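Local coordinates for alanine dehydrogenase (Archaeoglobus fulgidus, PDB 1OMO), which catalyses the reversible NAD-dependent oxidative deamination of L-alanine to pyruvate and ammonium, working as a homodimer, at residues H212-G217 against T286-T291; K235-D240 against D263-I268; F128-C133 against V190-T195; Q224-E229 against G247-V252. One frame throughout, in Å; residues are numbered along the deposited sequence.

Contact 1: H212-G217 against T286-T291; sequences HINAIG and TIFDST. With NAD (nicotinamide-adenine-dinucleotide), chain D.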
# COMPACT_ATOMS: atom_id res chain seq x y z
N HIS A 212 -20.62 -14.24 -24.79
CA HIS A 212 -20.01 -13.25 -23.93
C HIS A 212 -19.09 -14.02 -22.99
O HIS A 212 -19.54 -14.92 -22.30
CB HIS A 212 -20.99 -12.50 -23.06
CG HIS A 212 -20.31 -11.75 -21.98
ND1 HIS A 212 -19.42 -10.73 -22.25
CD2 HIS A 212 -20.19 -12.02 -20.66
CE1 HIS A 212 -18.79 -10.40 -21.14
NE2 HIS A 212 -19.23 -11.18 -20.16
N ILE A 213 -17.82 -13.65 -22.93
CA ILE A 213 -16.88 -14.35 -22.07
C ILE A 213 -16.43 -13.53 -20.86
O ILE A 213 -15.93 -12.40 -21.00
CB ILE A 213 -15.61 -14.76 -22.84
CG1 ILE A 213 -15.96 -15.54 -24.09
CG2 ILE A 213 -14.70 -15.64 -21.95
CD1 ILE A 213 -14.74 -15.82 -24.96
N ASN A 214 -16.66 -14.06 -19.68
CA ASN A 214 -16.17 -13.38 -18.50
C ASN A 214 -14.81 -14.06 -18.33
O ASN A 214 -14.75 -15.23 -17.94
CB ASN A 214 -17.06 -13.66 -17.30
CG ASN A 214 -18.08 -12.56 -17.05
OD1 ASN A 214 -18.10 -11.54 -17.74
ND2 ASN A 214 -18.92 -12.78 -16.08
N ALA A 215 -13.73 -13.36 -18.69
CA ALA A 215 -12.38 -13.93 -18.55
C ALA A 215 -11.85 -13.47 -17.19
O ALA A 215 -11.36 -12.34 -17.07
CB ALA A 215 -11.49 -13.44 -19.68
N ILE A 216 -11.97 -14.34 -16.18
CA ILE A 216 -11.61 -14.02 -14.79
C ILE A 216 -10.28 -14.55 -14.23
O ILE A 216 -9.64 -13.90 -13.40
CB ILE A 216 -12.72 -14.53 -13.75
CG1 ILE A 216 -14.15 -14.22 -14.23
CG2 ILE A 216 -12.56 -13.80 -12.38
CD1 ILE A 216 -14.44 -12.72 -14.30
N GLY A 217 -9.88 -15.75 -14.66
CA GLY A 217 -8.69 -16.37 -14.13
C GLY A 217 -7.36 -15.65 -14.19
O GLY A 217 -6.62 -15.67 -13.20
N THR A 286 -18.13 -10.94 -27.19
CA THR A 286 -17.67 -9.94 -26.23
C THR A 286 -16.83 -10.59 -25.14
O THR A 286 -17.01 -11.78 -24.82
CB THR A 286 -18.87 -9.14 -25.57
OG1 THR A 286 -19.86 -10.06 -25.09
CG2 THR A 286 -19.49 -8.16 -26.56
N ILE A 287 -15.89 -9.81 -24.61
CA ILE A 287 -15.03 -10.27 -23.55
C ILE A 287 -14.87 -9.23 -22.45
O ILE A 287 -14.61 -8.08 -22.70
CB ILE A 287 -13.58 -10.61 -24.02
CG1 ILE A 287 -13.54 -11.84 -24.92
CG2 ILE A 287 -12.71 -10.90 -22.77
CD1 ILE A 287 -12.14 -12.09 -25.54
N PHE A 288 -15.06 -9.67 -21.21
CA PHE A 288 -14.81 -8.82 -20.07
C PHE A 288 -13.52 -9.39 -19.41
O PHE A 288 -13.52 -10.50 -18.88
CB PHE A 288 -15.96 -8.86 -19.05
CG PHE A 288 -15.61 -8.20 -17.73
CD1 PHE A 288 -15.73 -8.89 -16.53
CD2 PHE A 288 -15.18 -6.88 -17.69
CE1 PHE A 288 -15.43 -8.26 -15.31
CE2 PHE A 288 -14.88 -6.25 -16.49
CZ PHE A 288 -15.00 -6.94 -15.29
N ASP A 289 -12.44 -8.62 -19.50
CA ASP A 289 -11.14 -8.94 -18.92
C ASP A 289 -11.09 -8.36 -17.50
O ASP A 289 -10.88 -7.16 -17.30
CB ASP A 289 -10.03 -8.31 -19.76
CG ASP A 289 -8.70 -8.96 -19.53
OD1 ASP A 289 -7.77 -8.68 -20.29
OD2 ASP A 289 -8.57 -9.76 -18.57
N SER A 290 -11.26 -9.24 -16.52
CA SER A 290 -11.28 -8.84 -15.13
C SER A 290 -9.95 -9.02 -14.40
O SER A 290 -9.32 -10.07 -14.47
CB SER A 290 -12.41 -9.61 -14.45
OG SER A 290 -12.45 -9.46 -13.07
N THR A 291 -9.50 -7.97 -13.73
CA THR A 291 -8.26 -8.06 -12.97
C THR A 291 -8.43 -7.81 -11.48
O THR A 291 -7.55 -8.17 -10.70
CB THR A 291 -7.15 -7.09 -13.49
OG1 THR A 291 -7.56 -5.72 -13.31
CG2 THR A 291 -6.87 -7.33 -14.97
PA NAD D . -9.24 -22.38 -7.15
O1A NAD D . -7.91 -23.04 -7.11
O2A NAD D . -10.27 -22.73 -6.06
O5B NAD D . -10.10 -22.45 -8.56
C5B NAD D . -9.46 -22.74 -9.87
C4B NAD D . -10.11 -24.04 -10.40
O4B NAD D . -9.44 -24.22 -11.73
C3B NAD D . -9.76 -25.41 -9.65
O3B NAD D . -11.00 -26.13 -9.25
C2B NAD D . -8.88 -26.22 -10.62
O2B NAD D . -8.86 -27.60 -10.55
C1B NAD D . -9.33 -25.60 -11.98
N9A NAD D . -8.33 -25.66 -13.01
C8A NAD D . -6.97 -25.46 -12.98
N7A NAD D . -6.40 -25.58 -14.16
C5A NAD D . -7.35 -25.86 -15.04
C6A NAD D . -7.31 -26.09 -16.49
N6A NAD D . -6.19 -26.06 -17.16
N1A NAD D . -8.54 -26.34 -17.07
C2A NAD D . -9.71 -26.39 -16.38
N3A NAD D . -9.79 -26.18 -14.99
C4A NAD D . -8.58 -25.91 -14.37
O3 NAD D . -9.28 -20.72 -7.26
PN NAD D . -10.50 -19.53 -7.27
O1N NAD D . -11.82 -20.24 -7.40
O2N NAD D . -10.21 -18.54 -6.17
O5D NAD D . -10.11 -18.86 -8.77
C5D NAD D . -8.55 -18.70 -8.87
C4D NAD D . -8.13 -17.92 -10.07
O4D NAD D . -8.87 -16.58 -10.03
C3D NAD D . -6.62 -17.53 -10.13
O3D NAD D . -6.17 -17.30 -11.47
C2D NAD D . -6.64 -16.26 -9.27
O2D NAD D . -5.43 -15.59 -9.20
C1D NAD D . -7.88 -15.48 -9.93
N1N NAD D . -8.65 -14.46 -9.15
C2N NAD D . -8.82 -13.21 -9.88
C3N NAD D . -9.72 -12.28 -9.25
C7N NAD D . -9.89 -10.87 -10.08
O7N NAD D . -10.24 -9.84 -9.44
N7N NAD D . -9.65 -10.88 -11.43
C4N NAD D . -10.43 -12.47 -8.04
C5N NAD D . -10.17 -13.76 -7.42
C6N NAD D . -9.30 -14.73 -7.97
O HOH W 1 -8.73 -11.83 -16.66

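Contact 2: K235-D240 against D263-I268; sequences KIVVDD and DVHATI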
# COMPACT_ATOMS: atom_id res chain seq x y z
N LYS A 235 -14.85 -7.99 -29.12
CA LYS A 235 -14.92 -6.66 -28.55
C LYS A 235 -14.46 -6.91 -27.09
O LYS A 235 -15.17 -7.53 -26.27
CB LYS A 235 -16.35 -6.13 -28.60
CG LYS A 235 -16.51 -4.82 -27.85
CD LYS A 235 -17.93 -4.24 -28.02
CE LYS A 235 -18.14 -3.65 -29.42
NZ LYS A 235 -19.58 -3.32 -29.72
N ILE A 236 -13.27 -6.44 -26.78
CA ILE A 236 -12.69 -6.63 -25.45
C ILE A 236 -13.02 -5.47 -24.52
O ILE A 236 -12.78 -4.32 -24.83
CB ILE A 236 -11.16 -6.78 -25.55
CG1 ILE A 236 -10.80 -7.85 -26.59
CG2 ILE A 236 -10.56 -7.16 -24.18
CD1 ILE A 236 -9.29 -7.88 -26.92
N VAL A 237 -13.58 -5.77 -23.37
CA VAL A 237 -13.89 -4.73 -22.41
C VAL A 237 -13.11 -5.05 -21.13
O VAL A 237 -13.39 -6.05 -20.45
CB VAL A 237 -15.42 -4.65 -22.16
CG1 VAL A 237 -15.76 -3.62 -21.03
CG2 VAL A 237 -16.10 -4.17 -23.45
N VAL A 238 -12.14 -4.20 -20.80
CA VAL A 238 -11.37 -4.47 -19.62
C VAL A 238 -11.86 -3.76 -18.36
O VAL A 238 -12.76 -2.93 -18.35
CB VAL A 238 -9.85 -4.13 -19.80
CG1 VAL A 238 -9.31 -4.71 -21.09
CG2 VAL A 238 -9.64 -2.63 -19.74
N ASP A 239 -11.22 -4.17 -17.28
CA ASP A 239 -11.39 -3.73 -15.92
C ASP A 239 -10.75 -2.35 -15.78
O ASP A 239 -11.35 -1.36 -15.39
CB ASP A 239 -10.56 -4.65 -15.04
CG ASP A 239 -11.32 -5.12 -13.93
OD1 ASP A 239 -10.80 -5.89 -13.12
OD2 ASP A 239 -12.49 -4.69 -13.88
N ASP A 240 -9.46 -2.37 -16.04
CA ASP A 240 -8.62 -1.23 -15.92
C ASP A 240 -7.65 -1.49 -17.02
O ASP A 240 -7.05 -2.56 -17.08
CB ASP A 240 -7.92 -1.28 -14.58
CG ASP A 240 -6.88 -0.22 -14.45
OD1 ASP A 240 -7.23 0.86 -13.94
OD2 ASP A 240 -5.73 -0.44 -14.88
N ASP A 263 -7.11 -2.50 -29.97
CA ASP A 263 -7.88 -3.71 -29.88
C ASP A 263 -8.72 -3.77 -28.61
O ASP A 263 -9.52 -4.70 -28.43
CB ASP A 263 -6.95 -4.92 -29.98
CG ASP A 263 -6.25 -5.01 -31.33
OD1 ASP A 263 -5.07 -4.64 -31.43
OD2 ASP A 263 -6.91 -5.43 -32.31
N VAL A 264 -8.55 -2.80 -27.73
CA VAL A 264 -9.37 -2.81 -26.52
C VAL A 264 -10.45 -1.79 -26.79
O VAL A 264 -10.17 -0.62 -27.09
CB VAL A 264 -8.58 -2.42 -25.25
CG1 VAL A 264 -9.54 -2.29 -24.08
CG2 VAL A 264 -7.57 -3.49 -24.92
N HIS A 265 -11.69 -2.23 -26.68
CA HIS A 265 -12.82 -1.36 -26.96
C HIS A 265 -13.18 -0.32 -25.89
O HIS A 265 -13.47 0.84 -26.21
CB HIS A 265 -14.05 -2.22 -27.28
CG HIS A 265 -15.28 -1.41 -27.54
ND1 HIS A 265 -16.49 -1.67 -26.92
CD2 HIS A 265 -15.48 -0.32 -28.31
CE1 HIS A 265 -17.37 -0.76 -27.28
NE2 HIS A 265 -16.79 0.07 -28.12
N ALA A 266 -13.18 -0.74 -24.63
CA ALA A 266 -13.56 0.17 -23.57
C ALA A 266 -13.26 -0.47 -22.23
O ALA A 266 -12.85 -1.61 -22.19
CB ALA A 266 -15.07 0.44 -23.68
N THR A 267 -13.45 0.28 -21.14
CA THR A 267 -13.31 -0.27 -19.80
C THR A 267 -14.78 -0.50 -19.44
O THR A 267 -15.67 0.07 -20.05
CB THR A 267 -12.73 0.74 -18.78
OG1 THR A 267 -13.63 1.85 -18.65
CG2 THR A 267 -11.36 1.26 -19.22
N ILE A 268 -15.05 -1.34 -18.46
CA ILE A 268 -16.44 -1.61 -18.10
C ILE A 268 -17.14 -0.35 -17.53
O ILE A 268 -18.35 -0.19 -17.69
CB ILE A 268 -16.51 -2.79 -17.10
CG1 ILE A 268 -17.96 -3.20 -16.85
CG2 ILE A 268 -15.80 -2.43 -15.80
CD1 ILE A 268 -18.73 -3.40 -18.10
O HOH W 2 -12.04 -5.16 -28.70

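Contact 3: F128-C133 against V190-T195; sequences FGFIGC and VLVTTT. With NAD (nicotinamide-adenine-dinucleotide), chain D.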
# COMPACT_ATOMS: atom_id res chain seq x y z
N PHE A 128 -25.01 -21.31 -19.79
CA PHE A 128 -23.82 -20.79 -19.14
C PHE A 128 -22.76 -21.85 -19.01
O PHE A 128 -23.00 -22.88 -18.40
CB PHE A 128 -24.17 -20.23 -17.76
CG PHE A 128 -24.98 -18.97 -17.81
CD1 PHE A 128 -26.32 -18.99 -18.24
CD2 PHE A 128 -24.41 -17.74 -17.50
CE1 PHE A 128 -27.06 -17.81 -18.37
CE2 PHE A 128 -25.15 -16.56 -17.63
CZ PHE A 128 -26.47 -16.61 -18.07
N GLY A 129 -21.60 -21.57 -19.57
CA GLY A 129 -20.48 -22.49 -19.49
C GLY A 129 -19.39 -22.02 -18.52
O GLY A 129 -19.05 -20.82 -18.46
N PHE A 130 -18.84 -22.95 -17.75
CA PHE A 130 -17.78 -22.64 -16.81
C PHE A 130 -16.52 -23.48 -17.06
O PHE A 130 -16.54 -24.72 -17.04
CB PHE A 130 -18.27 -22.87 -15.38
CG PHE A 130 -19.35 -21.90 -14.95
CD1 PHE A 130 -20.66 -22.07 -15.39
CD2 PHE A 130 -19.04 -20.84 -14.10
CE1 PHE A 130 -21.68 -21.18 -14.99
CE2 PHE A 130 -20.05 -19.93 -13.68
CZ PHE A 130 -21.36 -20.11 -14.13
N ILE A 131 -15.43 -22.79 -17.35
CA ILE A 131 -14.14 -23.44 -17.52
C ILE A 131 -13.46 -23.14 -16.19
O ILE A 131 -13.01 -22.02 -15.97
CB ILE A 131 -13.32 -22.82 -18.65
CG1 ILE A 131 -14.12 -22.84 -19.95
CG2 ILE A 131 -12.04 -23.58 -18.81
CD1 ILE A 131 -14.62 -24.23 -20.34
N GLY A 132 -13.41 -24.14 -15.31
CA GLY A 132 -12.83 -23.99 -13.99
C GLY A 132 -14.01 -24.00 -13.03
O GLY A 132 -14.96 -23.23 -13.19
N CYS A 133 -13.98 -24.87 -12.03
CA CYS A 133 -15.09 -24.97 -11.10
C CYS A 133 -14.64 -24.83 -9.65
O CYS A 133 -15.15 -25.53 -8.77
CB CYS A 133 -15.86 -26.30 -11.29
SG CYS A 133 -16.60 -26.52 -12.97
N VAL A 190 -22.88 -17.42 -22.50
CA VAL A 190 -22.01 -16.74 -21.53
C VAL A 190 -21.02 -17.80 -21.04
O VAL A 190 -21.41 -18.85 -20.49
CB VAL A 190 -22.85 -16.20 -20.32
CG1 VAL A 190 -21.93 -15.57 -19.25
CG2 VAL A 190 -23.86 -15.14 -20.83
N LEU A 191 -19.73 -17.54 -21.27
CA LEU A 191 -18.66 -18.45 -20.88
C LEU A 191 -17.79 -17.78 -19.80
O LEU A 191 -17.24 -16.71 -20.02
CB LEU A 191 -17.81 -18.80 -22.13
CG LEU A 191 -16.53 -19.64 -21.97
CD1 LEU A 191 -16.87 -21.05 -21.46
CD2 LEU A 191 -15.80 -19.74 -23.33
N VAL A 192 -17.70 -18.42 -18.63
CA VAL A 192 -16.94 -17.93 -17.49
C VAL A 192 -15.62 -18.72 -17.32
O VAL A 192 -15.66 -19.85 -16.86
CB VAL A 192 -17.75 -18.15 -16.19
CG1 VAL A 192 -17.00 -17.57 -15.01
CG2 VAL A 192 -19.14 -17.56 -16.32
N THR A 193 -14.47 -18.15 -17.68
CA THR A 193 -13.20 -18.87 -17.51
C THR A 193 -12.60 -18.46 -16.17
O THR A 193 -12.37 -17.30 -15.91
CB THR A 193 -12.23 -18.62 -18.66
OG1 THR A 193 -11.81 -17.27 -18.62
CG2 THR A 193 -12.92 -18.92 -20.03
N THR A 194 -12.31 -19.42 -15.32
CA THR A 194 -11.88 -19.11 -13.98
C THR A 194 -10.62 -19.86 -13.53
O THR A 194 -10.36 -20.05 -12.33
CB THR A 194 -13.12 -19.41 -13.10
OG1 THR A 194 -13.33 -18.36 -12.15
CG2 THR A 194 -13.03 -20.68 -12.46
N THR A 195 -9.80 -20.28 -14.50
CA THR A 195 -8.60 -21.05 -14.19
C THR A 195 -7.35 -20.19 -14.04
O THR A 195 -7.31 -19.05 -14.48
CB THR A 195 -8.30 -22.11 -15.28
OG1 THR A 195 -7.68 -21.48 -16.40
CG2 THR A 195 -9.60 -22.78 -15.76
PA NAD D . -9.24 -22.38 -7.15
O1A NAD D . -7.91 -23.04 -7.11
O2A NAD D . -10.27 -22.73 -6.06
O5B NAD D . -10.10 -22.45 -8.56
C5B NAD D . -9.46 -22.74 -9.87
C4B NAD D . -10.11 -24.04 -10.40
O4B NAD D . -9.44 -24.22 -11.73
C3B NAD D . -9.76 -25.41 -9.65
O3B NAD D . -11.00 -26.13 -9.25
C2B NAD D . -8.88 -26.22 -10.62
O2B NAD D . -8.86 -27.60 -10.55
C1B NAD D . -9.33 -25.60 -11.98
N9A NAD D . -8.33 -25.66 -13.01
C8A NAD D . -6.97 -25.46 -12.98
N7A NAD D . -6.40 -25.58 -14.16
C5A NAD D . -7.35 -25.86 -15.04
C6A NAD D . -7.31 -26.09 -16.49
N6A NAD D . -6.19 -26.06 -17.16
N1A NAD D . -8.54 -26.34 -17.07
C2A NAD D . -9.71 -26.39 -16.38
N3A NAD D . -9.79 -26.18 -14.99
C4A NAD D . -8.58 -25.91 -14.37
O3 NAD D . -9.28 -20.72 -7.26
PN NAD D . -10.50 -19.53 -7.27
O1N NAD D . -11.82 -20.24 -7.40
O2N NAD D . -10.21 -18.54 -6.17
O5D NAD D . -10.11 -18.86 -8.77
C5D NAD D . -8.55 -18.70 -8.87
C4D NAD D . -8.13 -17.92 -10.07
O4D NAD D . -8.87 -16.58 -10.03
C3D NAD D . -6.62 -17.53 -10.13
O3D NAD D . -6.17 -17.30 -11.47
C2D NAD D . -6.64 -16.26 -9.27
O2D NAD D . -5.43 -15.59 -9.20
C1D NAD D . -7.88 -15.48 -9.93
N1N NAD D . -8.65 -14.46 -9.15
C2N NAD D . -8.82 -13.21 -9.88
C3N NAD D . -9.72 -12.28 -9.25
C7N NAD D . -9.89 -10.87 -10.08
O7N NAD D . -10.24 -9.84 -9.44
N7N NAD D . -9.65 -10.88 -11.43
C4N NAD D . -10.43 -12.47 -8.04
C5N NAD D . -10.17 -13.76 -7.42
C6N NAD D . -9.30 -14.73 -7.97

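Contact 4: Q224-E229 against G247-V252; sequences QELDVE and GGEINV. With NA (sodium ion), chain C.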
# COMPACT_ATOMS: atom_id res chain seq x y z
N GLN A 224 -2.81 -16.64 -18.77
CA GLN A 224 -3.56 -16.55 -20.02
C GLN A 224 -4.49 -17.75 -20.21
O GLN A 224 -4.03 -18.89 -20.18
CB GLN A 224 -2.57 -16.52 -21.17
CG GLN A 224 -3.19 -16.72 -22.56
CD GLN A 224 -2.12 -17.03 -23.61
OE1 GLN A 224 -1.41 -18.03 -23.52
NE2 GLN A 224 -1.99 -16.16 -24.59
N GLU A 225 -5.79 -17.52 -20.41
CA GLU A 225 -6.73 -18.64 -20.59
C GLU A 225 -7.34 -18.80 -21.98
O GLU A 225 -7.90 -19.87 -22.31
CB GLU A 225 -7.91 -18.54 -19.62
CG GLU A 225 -7.56 -18.36 -18.18
CD GLU A 225 -8.82 -18.25 -17.34
OE1 GLU A 225 -9.35 -17.13 -17.16
OE2 GLU A 225 -9.31 -19.29 -16.87
N LEU A 226 -7.23 -17.76 -22.80
CA LEU A 226 -7.85 -17.78 -24.10
C LEU A 226 -6.93 -17.82 -25.28
O LEU A 226 -5.91 -17.13 -25.30
CB LEU A 226 -8.77 -16.56 -24.25
CG LEU A 226 -10.26 -16.69 -23.90
CD1 LEU A 226 -10.47 -17.48 -22.65
CD2 LEU A 226 -10.87 -15.31 -23.78
N ASP A 227 -7.33 -18.65 -26.25
CA ASP A 227 -6.66 -18.78 -27.54
C ASP A 227 -6.61 -17.33 -27.95
O ASP A 227 -7.62 -16.67 -27.92
CB ASP A 227 -7.58 -19.53 -28.54
CG ASP A 227 -6.93 -19.77 -29.93
OD1 ASP A 227 -5.98 -19.06 -30.31
OD2 ASP A 227 -7.39 -20.68 -30.65
N VAL A 228 -5.44 -16.83 -28.33
CA VAL A 228 -5.35 -15.45 -28.74
C VAL A 228 -6.26 -15.13 -29.94
O VAL A 228 -6.70 -13.99 -30.10
CB VAL A 228 -3.89 -15.10 -29.04
CG1 VAL A 228 -3.80 -13.75 -29.66
CG2 VAL A 228 -3.09 -15.07 -27.74
N GLU A 229 -6.57 -16.12 -30.78
CA GLU A 229 -7.43 -15.86 -31.94
C GLU A 229 -8.83 -15.41 -31.50
O GLU A 229 -9.57 -14.81 -32.29
CB GLU A 229 -7.56 -17.11 -32.83
CG GLU A 229 -6.30 -17.50 -33.64
CD GLU A 229 -5.92 -16.48 -34.72
OE1 GLU A 229 -6.83 -15.95 -35.39
OE2 GLU A 229 -4.71 -16.22 -34.93
N GLY A 247 -1.36 -7.91 -16.28
CA GLY A 247 -1.72 -9.25 -15.86
C GLY A 247 -3.11 -9.79 -16.17
O GLY A 247 -3.46 -10.85 -15.67
N GLY A 248 -3.90 -9.11 -16.99
CA GLY A 248 -5.23 -9.61 -17.33
C GLY A 248 -5.23 -10.67 -18.43
O GLY A 248 -4.18 -11.09 -18.87
N GLU A 249 -6.40 -11.10 -18.89
CA GLU A 249 -6.43 -12.12 -19.92
C GLU A 249 -5.65 -11.66 -21.16
O GLU A 249 -5.08 -12.50 -21.89
CB GLU A 249 -7.88 -12.49 -20.28
CG GLU A 249 -8.09 -13.46 -21.47
CD GLU A 249 -7.29 -14.74 -21.36
OE1 GLU A 249 -7.14 -15.26 -20.23
OE2 GLU A 249 -6.84 -15.24 -22.40
N ILE A 250 -5.59 -10.35 -21.40
CA ILE A 250 -4.85 -9.89 -22.57
C ILE A 250 -3.34 -9.66 -22.39
O ILE A 250 -2.68 -9.29 -23.36
CB ILE A 250 -5.40 -8.56 -23.13
CG1 ILE A 250 -4.97 -7.40 -22.24
CG2 ILE A 250 -6.91 -8.56 -23.14
CD1 ILE A 250 -5.35 -6.06 -22.81
N ASN A 251 -2.77 -9.88 -21.19
CA ASN A 251 -1.34 -9.55 -21.02
C ASN A 251 -0.33 -10.19 -21.98
O ASN A 251 0.48 -9.48 -22.58
CB ASN A 251 -0.91 -9.68 -19.53
CG ASN A 251 -0.52 -11.09 -19.13
OD1 ASN A 251 0.64 -11.51 -19.27
ND2 ASN A 251 -1.48 -11.83 -18.58
N VAL A 252 -0.41 -11.51 -22.18
CA VAL A 252 0.50 -12.24 -23.09
C VAL A 252 0.36 -11.73 -24.52
O VAL A 252 1.35 -11.45 -25.21
CB VAL A 252 0.21 -13.80 -23.03
CG1 VAL A 252 1.15 -14.58 -23.98
CG2 VAL A 252 0.41 -14.31 -21.62
NA NA C . -8.52 -14.97 -17.86
O HOH W 3 -3.48 -13.07 -24.12

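Contact 1: H212-G217 against T286-T291
Phe288 and His212 lie side by side and point the same way. In both, CG is anti to the backbone N (chi1 169° and 166°). Phe288 CB sits at the edge of the imidazole, in its plane, 3.8 Å from His212 CE1. Thr286 meets the same ring at another point of its edge. Its side chain crosses that of His212 at about a right angle, and OG1 is hydrogen-bonded to His212 ND1 at 3.0 Å. At the other nitrogen, His212 NE2 donates to Asn214 OD1 at 2.7 Å, from above the carbonyl plane. Both ring nitrogens are held, which fixes the turn of the imidazole. Asn214 OD1 also touches the edge of the Phe288 ring, 3.8 Å from CD1. Strands 212-215 and 285-289 are parallel neighbours in the sheet of the Rossmann-fold NAD domain, and helix 102-120 packs on His212 and Phe288. Four backbone bonds join the two segments, the straightest from Phe288 N to Ile213 O. On the other face, Ala215 CB rests 4.2 Å from Ile287 CG2, while helix 228-232 touches Ile213 and Ile287. Ala215 O takes the N-H of Ser290, beyond the end of the strand. Asp289 turns its carboxylate to the backbone N atoms of Glu249 and Ile250. Past the strand ends, Ile216 CD1 packs on Ser290 CB at 3.7 Å. The carboxamide nitrogen N7N of NAD lies 3.2 Å from Ser290 O.

Contact 2: K235-D240 against D263-I268
Lys235 crosses the His265 side chain obliquely and brings CE over one face of the ring, at the edge of the parallel sheet in the Rossmann-fold domain. Strand 264-267 is the outermost strand of that sheet within the chain, and strand 234-238 is its neighbour. The two directions differ by 33°. The lysine chain bends at chi3 (-73°), which puts CE 3.8 Å from the ring centroid, a CH-pi contact displaced toward the rim. Ala266 CB lies over the opposite face, also toward the rim. Lys235 NZ runs on past the ring to Gly278 O and to a salt bridge with Glu284. Val238 and Val264 cross at about a right angle and touch through their CG1 atoms at 3.9 Å. Val237 points, with Ala266, to the face opposite that of Val238 and Thr267. Its CG1, anti to the backbone N, reaches 4.1 Å from Ile268 CB at the start of the next helix. Backbone bonds run from His265 N to Ile236 O, from Val238 N to Ala266 O and from Ile268 N to Val238 O. The last is 2.8 Å long and carries the pairing into helix 268-273, where Thr267 is the N-cap. Asp239 reaches the backbone N atoms of Thr291 and Gly292. Ile236 CD1 lies 3.5 Å from Asp263 O. One water bridges the backbones, accepting from Ile236 N at 2.6 Å and donating to Asp263 O at 2.6 Å.

Contact 3: F128-C133 against V190-T195
Gly129 O accepts a nearly straight hydrogen bond from Val192 N at 2.8 Å, with an angle of 177° at the hydrogen. Leu191 CA adds a CA-H...O contact to the same oxygen at 3.4 Å. Three more backbone bonds continue the parallel ladder. On one face of the sheet, Phe128 lies alongside Val190, with CE2 3.6 Å from Val190 CB. Phe128 CG is anti to the carbonyl carbon (chi1 -70°), on the way to the ring's place beside Val190. An alanine in place of Phe128 would probably open a gap beside the branches of Val190, left without the ring they pack on. Val192 CG2 sits over one face of the Phe130 ring, a CH-pi contact 4.1 Å from the centroid. On the other face, Ile131 CG1 meets Leu191 CD1 at 3.6 Å. Gly132 has a positive phi (108°), and a side chain there would clash with Thr194. Gly132 belongs to what is probably the Rossmann GxGxxA turn, beside the adenine of NAD. Thr195 CG2 lies 3.5 Å from NAD N3A. Strand 127-131 is flanked by strands 152-156 and 190-193. Helix 135-147 covers Phe128 and Val192, and Phe166 of helix 160-172 meets the Phe130 ring.

Contact 4: Q224-E229 against G247-V252
The sodium site of the NAD domain joins these two segments, with Glu225 and Glu249 as ligands and Ala218 as a third. Glu225 OE1 lies 2.4 Å from the sodium ion, and Glu249 OE1 lies 2.8 Å from it. The two carboxylate side chains cross at about a right angle, and the cation between them probably offsets their like charges. Glu249 also grips the backbone of the other segment. Its OE1 accepts from Glu225 N at 2.6 Å on the syn lone pair, so this oxygen serves both an amide and the metal. OE2 accepts from Leu226 N, also at 2.6 Å, but the donor stands above the carboxylate plane. The bend at chi2 of Glu249 (53°) starts the turn of the carboxylate toward these amides. The other oxygen of Glu225, OE2, takes the N-H of Thr195. Beside the site, Gln224 crosses Val252 at about a right angle, its NE2 3.6 Å from Val252 CG1. An alanine in place of Gln224 would probably leave Val252 CB and CG1 without this cover and the nearby water without its weak amide bond. That water donates to Glu249 O. Residues 248-251 form a type I turn, in which Gly248 O accepts from both Asn251 N and Asn251 ND2, the latter at 2.8 Å.

In the fold
All four contacts lie in the Rossmann-fold domain. From the N terminus, contact 3 comes first: 190-195 returns to 128-133 and closes a loop before any other contact opens. Contact 1 then opens at 212-217, on the strand next to 190-193, and closes last at 286-291. Contacts 2 and 4 both fall within its span. They cross, since their segments alternate: 224-229, 235-240, 247-252, 263-268. Contacts 3, 1 and 2 are successive steps across one parallel sheet, from 127-131 out to 264-267. Contact 4 ties the loops after strand 212-215 and after helix 241-247 to the ends of the strands in contacts 1 and 3. NAD touches contacts 1 and 3.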